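Local structure of chemotactic transducer PctC (Pseudomonas aeruginosa, 5LTV) at residues G55-V60 with G245-T250; A76-Q81 with L96-S101. The protein is an amino acid chemoreceptor whose Cache ligand-binding domain binds gamma-aminobutanoic acid and probably passes the signal on across the membrane. All coordinates share one frame; numbering follows the deposited sequence.

Contact 1 (G55-V60 with G245-T250). With SO4 (sulfate ion), chain J.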
ATOM      1  N   GLY A  55      -4.943   1.594  -9.804  1.00 23.03           N
ATOM      2  CA  GLY A  55      -4.144   2.404 -10.711  1.00 22.46           C
ATOM      3  C   GLY A  55      -2.681   2.416 -10.303  1.00 28.73           C
ATOM      4  O   GLY A  55      -1.784   2.251 -11.141  1.00 29.66           O
ATOM      5  N   ARG A  56      -2.421   2.569  -8.998  1.00 26.41           N
ATOM      6  CA  ARG A  56      -1.041   2.490  -8.533  1.00 27.34           C
ATOM      7  C   ARG A  56      -0.446   1.101  -8.784  1.00 27.98           C
ATOM      8  O   ARG A  56       0.699   0.975  -9.233  1.00 30.51           O
ATOM      9  CB  ARG A  56      -0.986   2.888  -7.049  1.00 26.70           C
ATOM     10  CG  ARG A  56      -0.529   4.331  -6.865  1.00 24.74           C
ATOM     11  CD  ARG A  56      -1.488   5.318  -7.600  1.00 26.86           C
ATOM     12  NE  ARG A  56      -1.145   6.701  -7.307  1.00 28.18           N
ATOM     13  CZ  ARG A  56      -1.939   7.739  -7.520  1.00 27.89           C
ATOM     14  NH1 ARG A  56      -3.167   7.580  -8.007  1.00 25.40           N
ATOM     15  NH2 ARG A  56      -1.503   8.947  -7.187  1.00 26.22           N
ATOM     16  N   MET A  57      -1.220   0.046  -8.537  1.00 22.23           N
ATOM     17  CA  MET A  57      -0.751  -1.303  -8.848  1.00 30.74           C
ATOM     18  C   MET A  57      -0.323  -1.421 -10.309  1.00 26.45           C
ATOM     19  O   MET A  57       0.746  -1.965 -10.614  1.00 27.82           O
ATOM     20  CB  MET A  57      -1.852  -2.326  -8.523  1.00 28.34           C
ATOM     21  CG  MET A  57      -2.093  -2.447  -7.018  1.00 36.75           C
ATOM     22  SD  MET A  57      -3.385  -3.592  -6.454  1.00 48.30           S
ATOM     23  CE  MET A  57      -4.260  -3.954  -7.958  1.00 48.62           C
ATOM     24  N   HIS A  58      -1.160  -0.931 -11.226  1.00 23.90           N
ATOM     25  CA  HIS A  58      -0.867  -1.051 -12.642  1.00 24.61           C
ATOM     26  C   HIS A  58       0.453  -0.379 -12.976  1.00 25.56           C
ATOM     27  O   HIS A  58       1.237  -0.896 -13.784  1.00 21.90           O
ATOM     28  CB  HIS A  58      -2.010  -0.440 -13.463  1.00 27.42           C
ATOM     29  CG  HIS A  58      -3.326  -1.132 -13.265  1.00 31.09           C
ATOM     30  ND1 HIS A  58      -4.536  -0.536 -13.550  1.00 31.97           N
ATOM     31  CD2 HIS A  58      -3.616  -2.382 -12.815  1.00 31.13           C
ATOM     32  CE1 HIS A  58      -5.514  -1.383 -13.272  1.00 34.33           C
ATOM     33  NE2 HIS A  58      -4.982  -2.504 -12.816  1.00 33.44           N
ATOM     34  N   LEU A  59       0.709   0.782 -12.366  1.00 21.60           N
ATOM     35  CA  LEU A  59       1.949   1.497 -12.653  1.00 27.88           C
ATOM     36  C   LEU A  59       3.143   0.686 -12.190  1.00 26.32           C
ATOM     37  O   LEU A  59       4.172   0.640 -12.872  1.00 28.79           O
ATOM     38  CB  LEU A  59       1.935   2.896 -12.004  1.00 26.99           C
ATOM     39  CG  LEU A  59       1.013   3.898 -12.729  1.00 28.83           C
ATOM     40  CD1 LEU A  59       0.769   5.171 -11.886  1.00 26.28           C
ATOM     41  CD2 LEU A  59       1.559   4.248 -14.132  1.00 28.26           C
ATOM     42  N   VAL A  60       3.006   0.007 -11.042  1.00 28.44           N
ATOM     43  CA  VAL A  60       4.104  -0.804 -10.510  1.00 26.83           C
ATOM     44  C   VAL A  60       4.301  -2.045 -11.371  1.00 27.59           C
ATOM     45  O   VAL A  60       5.440  -2.412 -11.726  1.00 29.52           O
ATOM     46  CB  VAL A  60       3.835  -1.138  -9.025  1.00 29.00           C
ATOM     47  CG1 VAL A  60       4.830  -2.121  -8.491  1.00 26.20           C
ATOM     48  CG2 VAL A  60       3.894   0.164  -8.195  1.00 27.97           C
ATOM     49  N   GLY A 245     -10.475  -6.473  -5.114  1.00 43.59           N
ATOM     50  CA  GLY A 245      -9.372  -6.333  -6.041  1.00 43.35           C
ATOM     51  C   GLY A 245      -7.984  -6.258  -5.439  1.00 46.46           C
ATOM     52  O   GLY A 245      -7.019  -6.085  -6.193  1.00 51.31           O
ATOM     53  N   LEU A 246      -7.841  -6.385  -4.123  1.00 43.28           N
ATOM     54  CA  LEU A 246      -6.501  -6.212  -3.571  1.00 40.35           C
ATOM     55  C   LEU A 246      -5.799  -7.546  -3.423  1.00 45.83           C
ATOM     56  O   LEU A 246      -6.379  -8.478  -2.860  1.00 47.34           O
ATOM     57  CB  LEU A 246      -6.548  -5.518  -2.224  1.00 37.29           C
ATOM     58  CG  LEU A 246      -7.357  -4.206  -2.200  1.00 36.00           C
ATOM     59  CD1 LEU A 246      -7.253  -3.524  -0.853  1.00 30.41           C
ATOM     60  CD2 LEU A 246      -6.951  -3.316  -3.360  1.00 36.58           C
ATOM     61  N   PRO A 247      -4.549  -7.670  -3.885  1.00 45.14           N
ATOM     62  CA  PRO A 247      -3.916  -8.995  -3.931  1.00 44.79           C
ATOM     63  C   PRO A 247      -3.426  -9.418  -2.557  1.00 48.27           C
ATOM     64  O   PRO A 247      -2.720  -8.669  -1.881  1.00 49.75           O
ATOM     65  CB  PRO A 247      -2.742  -8.795  -4.890  1.00 40.14           C
ATOM     66  CG  PRO A 247      -2.355  -7.340  -4.682  1.00 35.87           C
ATOM     67  CD  PRO A 247      -3.650  -6.604  -4.380  1.00 36.02           C
ATOM     68  N   GLY A 248      -3.793 -10.633  -2.159  1.00 48.06           N
ATOM     69  CA  GLY A 248      -3.234 -11.243  -0.972  1.00 49.64           C
ATOM     70  C   GLY A 248      -3.754 -10.736   0.353  1.00 49.76           C
ATOM     71  O   GLY A 248      -3.243 -11.149   1.393  1.00 54.17           O
ATOM     72  N   VAL A 249      -4.744  -9.847   0.366  1.00 45.53           N
ATOM     73  CA  VAL A 249      -5.225  -9.249   1.608  1.00 44.05           C
ATOM     74  C   VAL A 249      -6.742  -9.181   1.569  1.00 47.50           C
ATOM     75  O   VAL A 249      -7.365  -9.208   0.503  1.00 50.10           O
ATOM     76  CB  VAL A 249      -4.653  -7.826   1.853  1.00 40.47           C
ATOM     77  CG1 VAL A 249      -3.136  -7.845   2.007  1.00 35.63           C
ATOM     78  CG2 VAL A 249      -5.066  -6.869   0.721  1.00 39.71           C
ATOM     79  N   THR A 250      -7.331  -9.086   2.756  1.00 45.09           N
ATOM     80  CA  THR A 250      -8.749  -8.773   2.907  1.00 46.19           C
ATOM     81  C   THR A 250      -8.803  -7.546   3.813  1.00 45.67           C
ATOM     82  O   THR A 250      -8.545  -7.637   5.014  1.00 46.90           O
ATOM     83  CB  THR A 250      -9.539  -9.937   3.502  1.00 43.65           C
ATOM     84  OG1 THR A 250      -9.259 -11.102   2.748  1.00 48.95           O
ATOM     85  CG2 THR A 250     -11.035  -9.671   3.438  1.00 40.77           C
TER
HETATM   86  S   SO4 J 303      -3.969  11.450  -7.514  1.00 67.22           S
HETATM   87  O1  SO4 J 303      -4.495  11.325  -6.135  1.00 67.07           O
HETATM   88  O2  SO4 J 303      -4.630  12.542  -8.234  1.00 66.70           O
HETATM   89  O3  SO4 J 303      -4.242  10.215  -8.264  1.00 67.08           O
HETATM   90  O4  SO4 J 303      -2.533  11.723  -7.513  1.00 65.26           O
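Met57, on the long helix 34-68, meets Gly245 and Pro247 in the loop between strands 237-242 and 251-256, and Met57 CA lies 9.2 Å from Leu246 CA. The loop turns back through a type II beta turn from Leu246 to Val249. Met57 carries the helix side of the contact. Its CG is anti to the carbonyl carbon (chi1 -69°), and the chain runs straight to SD before bending at chi3. Met57 SD meets Pro247 CD, a carbon of the proline ring, at 3.7 Å. The methyl Met57 CE lies 3.9 Å from Gly245 O. Met57 also touches Met151 of strand 147-157 and Leu133 in a loop. Arg56 points elsewhere and holds a sulfate, probably from the crystallisation liquor, at the edge of its guanidinium. Arg56 NH1 donates to sulfate O3 at 2.9 Å and Arg56 NH2 to sulfate O4 at 3.0 Å, with a weaker bond from Arg56 NH2 to O3. Trp52 NE1 also bonds the sulfate, and Trp52 forms a cation-pi pair with Arg56. Between helix and loop the chemistry is van der Waals alone. It implies a small touch, thioether to proline ring and methyl to carbonyl oxygen, without a directional bond to fix it.

Contact 2 (A76-Q81 with L96-S101)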
ATOM      1  N   ALA A  76      22.756   2.716 -15.269  1.00 33.35           N
ATOM      2  CA  ALA A  76      22.351   3.948 -15.926  1.00 33.55           C
ATOM      3  C   ALA A  76      21.013   3.769 -16.638  1.00 35.66           C
ATOM      4  O   ALA A  76      20.164   4.665 -16.605  1.00 44.23           O
ATOM      5  CB  ALA A  76      23.453   4.390 -16.890  1.00 32.85           C
ATOM      6  N   ASN A  77      20.790   2.602 -17.246  1.00 34.19           N
ATOM      7  CA  ASN A  77      19.520   2.337 -17.914  1.00 31.41           C
ATOM      8  C   ASN A  77      18.366   2.172 -16.922  1.00 34.48           C
ATOM      9  O   ASN A  77      17.235   2.603 -17.208  1.00 33.37           O
ATOM     10  CB  ASN A  77      19.634   1.103 -18.791  1.00 31.88           C
ATOM     11  CG  ASN A  77      20.488   1.347 -19.991  1.00 41.81           C
ATOM     12  OD1 ASN A  77      20.730   2.500 -20.353  1.00 49.82           O
ATOM     13  ND2 ASN A  77      20.945   0.268 -20.643  1.00 40.74           N
ATOM     14  N   ILE A  78      18.623   1.520 -15.781  1.00 32.15           N
ATOM     15  CA  ILE A  78      17.606   1.379 -14.747  1.00 33.56           C
ATOM     16  C   ILE A  78      17.219   2.754 -14.203  1.00 31.40           C
ATOM     17  O   ILE A  78      16.033   3.065 -14.033  1.00 29.88           O
ATOM     18  CB  ILE A  78      18.114   0.448 -13.623  1.00 31.65           C
ATOM     19  CG1 ILE A  78      18.034  -1.013 -14.039  1.00 23.94           C
ATOM     20  CG2 ILE A  78      17.309   0.619 -12.327  1.00 27.19           C
ATOM     21  CD1 ILE A  78      19.012  -1.899 -13.253  1.00 23.92           C
ATOM     22  N   ALA A  79      18.222   3.595 -13.921  1.00 29.55           N
ATOM     23  CA  ALA A  79      17.938   4.908 -13.353  1.00 29.97           C
ATOM     24  C   ALA A  79      17.137   5.751 -14.331  1.00 30.06           C
ATOM     25  O   ALA A  79      16.196   6.442 -13.935  1.00 30.80           O
ATOM     26  CB  ALA A  79      19.234   5.609 -12.967  1.00 24.82           C
ATOM     27  N   ARG A  80      17.466   5.650 -15.621  1.00 31.05           N
ATOM     28  CA  ARG A  80      16.761   6.402 -16.657  1.00 32.68           C
ATOM     29  C   ARG A  80      15.297   6.011 -16.690  1.00 27.94           C
ATOM     30  O   ARG A  80      14.421   6.877 -16.688  1.00 29.11           O
ATOM     31  CB  ARG A  80      17.427   6.176 -18.024  1.00 40.04           C
ATOM     32  CG  ARG A  80      17.109   7.218 -19.098  1.00 51.45           C
ATOM     33  CD  ARG A  80      17.970   7.067 -20.367  1.00 60.62           C
ATOM     34  NE  ARG A  80      17.639   5.832 -21.068  1.00 72.89           N
ATOM     35  CZ  ARG A  80      17.176   5.770 -22.313  1.00 77.36           C
ATOM     36  NH1 ARG A  80      17.015   6.885 -23.021  1.00 78.84           N
ATOM     37  NH2 ARG A  80      16.880   4.590 -22.852  1.00 81.27           N
ATOM     38  N   GLN A  81      15.010   4.702 -16.697  1.00 25.34           N
ATOM     39  CA  GLN A  81      13.625   4.225 -16.614  1.00 26.46           C
ATOM     40  C   GLN A  81      12.904   4.746 -15.351  1.00 27.43           C
ATOM     41  O   GLN A  81      11.748   5.174 -15.423  1.00 23.56           O
ATOM     42  CB  GLN A  81      13.628   2.692 -16.666  1.00 33.99           C
ATOM     43  CG  GLN A  81      12.632   2.066 -17.608  1.00 33.58           C
ATOM     44  CD  GLN A  81      12.854   2.414 -19.080  1.00 30.51           C
ATOM     45  OE1 GLN A  81      13.985   2.642 -19.536  1.00 28.13           O
ATOM     46  NE2 GLN A  81      11.750   2.466 -19.840  1.00 27.22           N
ATOM     47  N   LEU A  96      14.144   0.076  -7.230  1.00 25.53           N
ATOM     48  CA  LEU A  96      14.564  -1.277  -7.558  1.00 23.73           C
ATOM     49  C   LEU A  96      15.653  -1.673  -6.577  1.00 26.18           C
ATOM     50  O   LEU A  96      16.706  -1.029  -6.525  1.00 25.71           O
ATOM     51  CB  LEU A  96      15.095  -1.368  -8.994  1.00 20.25           C
ATOM     52  CG  LEU A  96      15.724  -2.727  -9.388  1.00 27.72           C
ATOM     53  CD1 LEU A  96      14.652  -3.805  -9.617  1.00 20.38           C
ATOM     54  CD2 LEU A  96      16.560  -2.561 -10.658  1.00 26.92           C
ATOM     55  N   GLY A  97      15.406  -2.727  -5.801  1.00 28.67           N
ATOM     56  CA  GLY A  97      16.430  -3.327  -4.983  1.00 25.43           C
ATOM     57  C   GLY A  97      16.927  -4.515  -5.772  1.00 29.06           C
ATOM     58  O   GLY A  97      16.136  -5.374  -6.175  1.00 30.35           O
ATOM     59  N   GLU A  98      18.240  -4.536  -6.038  1.00 29.30           N
ATOM     60  CA  GLU A  98      18.858  -5.552  -6.892  1.00 30.54           C
ATOM     61  C   GLU A  98      19.370  -6.739  -6.080  1.00 26.28           C
ATOM     62  O   GLU A  98      19.921  -6.567  -5.001  1.00 29.33           O
ATOM     63  CB  GLU A  98      20.000  -4.942  -7.721  1.00 34.54           C
ATOM     64  CG  GLU A  98      19.487  -4.033  -8.835  1.00 40.97           C
ATOM     65  CD  GLU A  98      20.572  -3.445  -9.710  1.00 49.35           C
ATOM     66  OE1 GLU A  98      20.598  -2.203  -9.883  1.00 49.30           O
ATOM     67  OE2 GLU A  98      21.378  -4.218 -10.278  1.00 55.82           O
ATOM     68  N   ALA A  99      19.229  -7.940  -6.647  1.00 25.69           N
ATOM     69  CA  ALA A  99      19.551  -9.183  -5.935  1.00 23.29           C
ATOM     70  C   ALA A  99      21.057  -9.405  -5.811  1.00 27.20           C
ATOM     71  O   ALA A  99      21.523  -9.895  -4.779  1.00 34.57           O
ATOM     72  CB  ALA A  99      18.910 -10.364  -6.661  1.00 22.34           C
ATOM     73  N   ALA A 100      21.847  -9.040  -6.830  1.00 26.07           N
ATOM     74  CA  ALA A 100      23.265  -9.428  -6.828  1.00 31.36           C
ATOM     75  C   ALA A 100      24.016  -8.861  -5.617  1.00 35.80           C
ATOM     76  O   ALA A 100      24.756  -9.574  -4.945  1.00 39.76           O
ATOM     77  CB  ALA A 100      23.963  -8.994  -8.128  1.00 28.99           C
ATOM     78  N   SER A 101      23.858  -7.575  -5.336  1.00 38.84           N
ATOM     79  CA  SER A 101      24.653  -7.003  -4.247  1.00 38.50           C
ATOM     80  C   SER A 101      23.914  -5.909  -3.475  1.00 38.16           C
ATOM     81  O   SER A 101      24.569  -5.095  -2.814  1.00 38.44           O
ATOM     82  CB  SER A 101      25.978  -6.428  -4.798  1.00 36.65           C
ATOM     83  OG  SER A 101      25.715  -5.420  -5.746  1.00 37.87           O
TER
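Ile78 of helix 75-82 points its side chain at Leu96 and Glu98, two residues of strand 93-98 that both turn toward the helix. The CA atoms of Ile78 and Leu96 are 8.2 Å apart. From CB the Ile78 side chain forks, and its first torsion (chi1 -77°) sets both branches against the same leucine methyl. On one branch, Ile78 CG2 meets Leu96 CD2 at 3.7 Å. On the other, Ile78 CG1 passes Leu96 CD2 at 4.0 Å. The end of that branch, Ile78 CD1, comes closest, 3.6 Å from Leu96 CD2. One leucine methyl therefore touches both branches of the isoleucine. The two side chains cross at about a right angle. Ile78 CD1 has a second neighbour in Glu98 OE1, 3.7 Å away. Glu98 approaches from the opposite direction, its chain extended beyond CG (chi2 -178°), which carries the carboxylate out to the isoleucine. The methyl thus lies against a carboxylate oxygen as well as a leucine. This is a van der Waals touch and satisfies no polar group. Glu98 OE1 also lies close to Glu75 OE2, and two like charges so near each other could raise the pKa of one of the acids.

The contact lays the short helix 75-82 against a five-stranded antiparallel sheet. Strand 93-98 runs between strand 160-170 and strand 104-107, which lies at one edge of the sheet; its backbone bonds Thr105 through Leu96 and Val164 through Gly97. On the helix side, Ile78 rests on Leu70, and Gln81 NE2 is hydrogen-bonded to Gln66 OE1 of helix 34-68. The short helix is thus joined to both the sheet and the long helix.

Both contacts involve the chain that runs along the long helix 34-68 and into helix 75-82, which follows it. Their centres are 23 Å apart, and their nearest atoms about 9 Å, so they do not touch. Contact 1 lies 8 Å from the centre of the chain, where the loop 245-250 meets the long helix. Contact 2 lies 22 Å from that centre, on strand 93-98, the second strand of the sheet that begins with 104-107. The same strand carries pocket residues: Ser93 and Tyr95 line the site of the bound gamma-aminobutanoic acid. The side chain of Leu96 is about 11 Å from this ligand.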